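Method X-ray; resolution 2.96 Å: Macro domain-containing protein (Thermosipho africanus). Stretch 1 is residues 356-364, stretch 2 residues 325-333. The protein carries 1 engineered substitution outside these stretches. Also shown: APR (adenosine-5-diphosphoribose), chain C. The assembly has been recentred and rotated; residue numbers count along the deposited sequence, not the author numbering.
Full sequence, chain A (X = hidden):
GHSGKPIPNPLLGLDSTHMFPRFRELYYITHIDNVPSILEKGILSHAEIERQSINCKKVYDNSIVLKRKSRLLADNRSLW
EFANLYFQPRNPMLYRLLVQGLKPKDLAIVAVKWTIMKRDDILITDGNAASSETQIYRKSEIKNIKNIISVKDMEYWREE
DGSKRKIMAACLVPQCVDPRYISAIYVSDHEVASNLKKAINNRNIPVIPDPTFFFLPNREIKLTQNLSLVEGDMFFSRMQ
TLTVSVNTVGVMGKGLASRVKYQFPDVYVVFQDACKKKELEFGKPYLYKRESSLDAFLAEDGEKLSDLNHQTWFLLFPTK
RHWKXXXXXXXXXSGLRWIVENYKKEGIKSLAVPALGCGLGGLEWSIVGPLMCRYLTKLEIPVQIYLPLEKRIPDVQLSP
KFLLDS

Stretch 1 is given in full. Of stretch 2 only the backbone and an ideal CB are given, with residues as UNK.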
# COMPACT_ATOMS: atom_id res chain seq x y z
N LEU A 356 -19.69 5.04 4.64
CA LEU A 356 -20.13 4.92 6.06
C LEU A 356 -21.29 3.93 6.16
O LEU A 356 -22.25 4.05 5.38
CB LEU A 356 -20.51 6.31 6.58
CG LEU A 356 -19.36 7.32 6.58
CD1 LEU A 356 -19.88 8.74 6.69
CD2 LEU A 356 -18.38 7.01 7.70
N GLY A 357 -21.18 2.95 7.06
CA GLY A 357 -22.21 1.92 7.32
C GLY A 357 -22.46 1.00 6.14
O GLY A 357 -23.46 0.27 6.18
N CYS A 358 -21.58 0.99 5.13
CA CYS A 358 -21.81 0.30 3.83
C CYS A 358 -21.32 -1.16 3.89
O CYS A 358 -21.54 -1.88 2.89
CB CYS A 358 -21.14 1.04 2.68
SG CYS A 358 -22.30 2.09 1.75
N GLY A 359 -20.69 -1.58 4.99
CA GLY A 359 -20.18 -2.95 5.18
C GLY A 359 -20.97 -3.72 6.23
O GLY A 359 -22.01 -4.31 5.87
N LEU A 360 -20.48 -3.72 7.48
CA LEU A 360 -21.08 -4.42 8.65
C LEU A 360 -22.38 -3.71 9.08
O LEU A 360 -23.32 -4.41 9.51
CB LEU A 360 -20.07 -4.45 9.80
CG LEU A 360 -19.03 -5.57 9.74
CD1 LEU A 360 -18.00 -5.33 8.64
CD2 LEU A 360 -18.33 -5.71 11.09
N GLY A 361 -22.41 -2.37 8.97
CA GLY A 361 -23.58 -1.52 9.28
C GLY A 361 -24.84 -1.97 8.55
O GLY A 361 -25.93 -1.83 9.14
N GLY A 362 -24.70 -2.47 7.32
CA GLY A 362 -25.78 -3.09 6.53
C GLY A 362 -26.67 -2.07 5.83
O GLY A 362 -27.84 -2.40 5.56
N LEU A 363 -26.14 -0.87 5.56
CA LEU A 363 -26.80 0.19 4.74
C LEU A 363 -26.28 0.09 3.31
O LEU A 363 -25.22 -0.54 3.11
CB LEU A 363 -26.51 1.58 5.32
CG LEU A 363 -27.64 2.21 6.13
CD1 LEU A 363 -28.07 1.31 7.27
CD2 LEU A 363 -27.21 3.57 6.67
N GLU A 364 -27.00 0.68 2.36
CA GLU A 364 -26.70 0.61 0.90
C GLU A 364 -26.09 1.94 0.45
O GLU A 364 -26.44 2.99 1.02
CB GLU A 364 -27.95 0.27 0.09
CG GLU A 364 -28.57 -1.07 0.43
CD GLU A 364 -27.92 -2.28 -0.23
OE1 GLU A 364 -28.68 -3.15 -0.69
OE2 GLU A 364 -26.67 -2.34 -0.28
N UNK A 325 -26.28 -4.29 16.27
CA UNK A 325 -27.42 -3.72 15.49
C UNK A 325 -26.90 -2.79 14.38
O UNK A 325 -25.69 -2.47 14.38
CB UNK A 325 -28.37 -2.95 16.41
N UNK A 326 -27.79 -2.40 13.46
CA UNK A 326 -27.48 -1.74 12.16
C UNK A 326 -26.93 -0.32 12.37
O UNK A 326 -26.93 0.15 13.53
CB UNK A 326 -28.73 -1.68 11.28
N UNK A 327 -26.47 0.32 11.28
CA UNK A 327 -26.09 1.75 11.21
C UNK A 327 -27.36 2.60 11.01
O UNK A 327 -28.29 2.14 10.32
CB UNK A 327 -25.09 2.00 10.08
N UNK A 328 -27.40 3.79 11.62
CA UNK A 328 -28.54 4.74 11.57
C UNK A 328 -28.12 5.97 10.76
O UNK A 328 -26.98 6.42 10.92
CB UNK A 328 -28.99 5.15 12.98
N UNK A 329 -29.03 6.49 9.93
CA UNK A 329 -28.75 7.52 8.90
C UNK A 329 -28.67 8.89 9.57
O UNK A 329 -27.95 9.76 9.06
CB UNK A 329 -29.82 7.52 7.81
N UNK A 330 -29.39 9.09 10.68
CA UNK A 330 -29.40 10.35 11.46
C UNK A 330 -28.04 10.53 12.15
O UNK A 330 -27.61 11.69 12.30
CB UNK A 330 -30.53 10.35 12.49
N UNK A 331 -27.40 9.43 12.55
CA UNK A 331 -26.05 9.42 13.15
C UNK A 331 -24.98 9.81 12.15
O UNK A 331 -23.98 10.44 12.56
CB UNK A 331 -25.73 8.04 13.72
N UNK A 332 -25.17 9.43 10.89
CA UNK A 332 -24.25 9.74 9.76
C UNK A 332 -24.45 11.21 9.36
O UNK A 332 -23.46 11.96 9.34
CB UNK A 332 -24.50 8.82 8.57
N UNK A 333 -25.69 11.60 9.04
CA UNK A 333 -26.07 12.99 8.66
C UNK A 333 -25.45 13.95 9.69
O UNK A 333 -24.80 14.93 9.26
CB UNK A 333 -27.59 13.16 8.60
N1 APR C . -9.94 1.36 2.18
C2 APR C . -11.16 1.73 1.79
N3 APR C . -12.35 1.22 2.13
C4 APR C . -12.19 0.19 2.98
C5 APR C . -10.99 -0.31 3.46
C6 APR C . -9.81 0.32 3.03
N6 APR C . -8.59 -0.05 3.41
N7 APR C . -11.23 -1.38 4.32
C8 APR C . -12.54 -1.50 4.34
N9 APR C . -13.17 -0.58 3.54
C1' APR C . -14.61 -0.41 3.32
C2' APR C . -15.41 -1.71 3.42
O2' APR C . -15.55 -2.31 2.15
C3' APR C . -16.76 -1.26 4.00
O3' APR C . -17.78 -1.31 3.01
O4' APR C . -15.11 0.44 4.32
C4' APR C . -16.53 0.18 4.50
C5' APR C . -16.91 0.46 5.93
O5' APR C . -16.14 -0.38 6.84
PA APR C . -16.77 -1.00 8.19
O1A APR C . -15.71 -1.07 9.24
O2A APR C . -17.51 -2.25 7.87
O3A APR C . -17.83 0.14 8.62
PB APR C . -19.36 0.13 9.13
O1B APR C . -20.18 -0.58 8.10
O2B APR C . -19.75 1.52 9.49
O5D APR C . -19.26 -0.77 10.46
C5D APR C . -18.87 -0.16 11.72
O4D APR C . -17.65 -2.12 12.44
O1D APR C . -15.69 -0.97 12.02
C1D APR C . -16.43 -1.60 13.00
O2D APR C . -16.19 -0.73 15.31
C2D APR C . -16.85 -0.58 14.07
O3D APR C . -18.73 -1.72 15.16
C3D APR C . -18.36 -0.75 14.19
C4D APR C . -18.73 -1.23 12.78

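Position 325 points its CB away from stretch 1, and nothing of that stretch lies within 5.5 Å of it. Many residues would suit. The deposited residue is Asn-325, which makes no contact here.

At position 326 the CB points sideways. It lies 3.5 Å from Gly-361 O, and Leu-363 CD1 is 5.0 Å off. The space beyond runs past two glycines, so a flexible chain, apolar or polar, could lie along it. The residue is Met-326. Its SD comes 4.4 Å from Gly-362 O, and its CA makes a CA-H...O contact with Gly-361 O at 3.4 Å.

Position 327 is the tightest. Its CA is 4.6 Å from the CA of Gly-361, and its CB points toward stretch 1. That CB lies 3.9 Å from Gly-361 CA, 4.0 Å from Gly-357 CA and 4.1 Å from Leu-363 CD1. A small residue is expected: glycine, alanine, serine or perhaps cysteine. It is Ser-327. Its OG sits 3.6 Å from Gly-357 CA and is hydrogen-bonded elsewhere in the structure. The backbone ties the stretches together: Ser-327 N donates to Gly-361 O at 3.1 Å, nearly straight at 161°. Any residue but proline could make this bond. The fit also depends on the glycines opposite, since an ideal CB on Gly-361 would be 2.3 Å from Ser-327 OG. The same loop holds the ligand: Gly-361 N donates to APR O1B at 3.0 Å.

Position 328 points away, and stretch 1 sets no demand. The residue is Glu-328, whose OE1 is bonded elsewhere.

At position 329 the CB points sideways, 4.9 Å from Leu-363 CD2. A medium or long apolar chain could reach that methyl; leucine, isoleucine or methionine would do. Ile-329 does so, its CG1 3.7 Å from Leu-363 CD2. Its O accepts a 2.9 Å hydrogen bond from the N of residue 333, a helical turn.

Positions 330 and 331 are out of reach of stretch 1. Their backbone angles are helical, and many residues would fit. They are Lys-330, with an extended side chain, and Gly-331.

Position 332 points its CB toward stretch 1, with Leu-356 CD1 5.0 Å away. Leu-356 and Leu-363 leave an apolar gap, suited to isoleucine, leucine, methionine or valine. Ile-332 fills it with both branches: CG2 meets Leu-356 CD1 at 4.0 Å, and CD1 meets Leu-363 CD2 at 4.1 Å.

Position 333 is helical and out of reach, so stretch 1 gives no preference. It is Glu-333, with OE2 bonded elsewhere.

Stretch 2 (325-333) NMSEIKGIE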
# COMPACT_ATOMS: atom_id res chain seq x y z
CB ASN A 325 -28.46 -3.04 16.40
CG ASN A 325 -27.92 -1.92 17.26
OD1 ASN A 325 -26.72 -1.77 17.42
ND2 ASN A 325 -28.82 -1.14 17.84
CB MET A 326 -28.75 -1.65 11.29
CG MET A 326 -28.99 -2.88 10.43
SD MET A 326 -30.26 -2.60 9.17
CE MET A 326 -31.67 -2.20 10.20
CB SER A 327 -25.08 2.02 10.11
OG SER A 327 -23.79 1.55 10.48
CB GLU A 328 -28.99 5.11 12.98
CG GLU A 328 -30.04 4.17 13.55
CD GLU A 328 -30.16 4.21 15.06
OE1 GLU A 328 -30.15 5.32 15.63
OE2 GLU A 328 -30.27 3.13 15.67
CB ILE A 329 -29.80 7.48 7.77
CG1 ILE A 329 -29.89 6.10 7.11
CG2 ILE A 329 -29.54 8.57 6.75
CD1 ILE A 329 -30.89 5.15 7.76
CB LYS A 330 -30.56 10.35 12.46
CG LYS A 330 -31.93 10.41 11.80
CD LYS A 330 -33.10 10.37 12.75
CE LYS A 330 -34.41 10.09 12.05
NZ LYS A 330 -35.52 9.89 13.00
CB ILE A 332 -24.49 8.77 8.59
CG1 ILE A 332 -24.07 7.35 8.97
CG2 ILE A 332 -23.81 9.26 7.32
CD1 ILE A 332 -24.47 6.29 7.96
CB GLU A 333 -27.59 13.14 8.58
CG GLU A 333 -28.05 14.44 7.95
CD GLU A 333 -29.20 14.31 6.97
OE1 GLU A 333 -29.90 13.27 7.01
OE2 GLU A 333 -29.39 15.25 6.16
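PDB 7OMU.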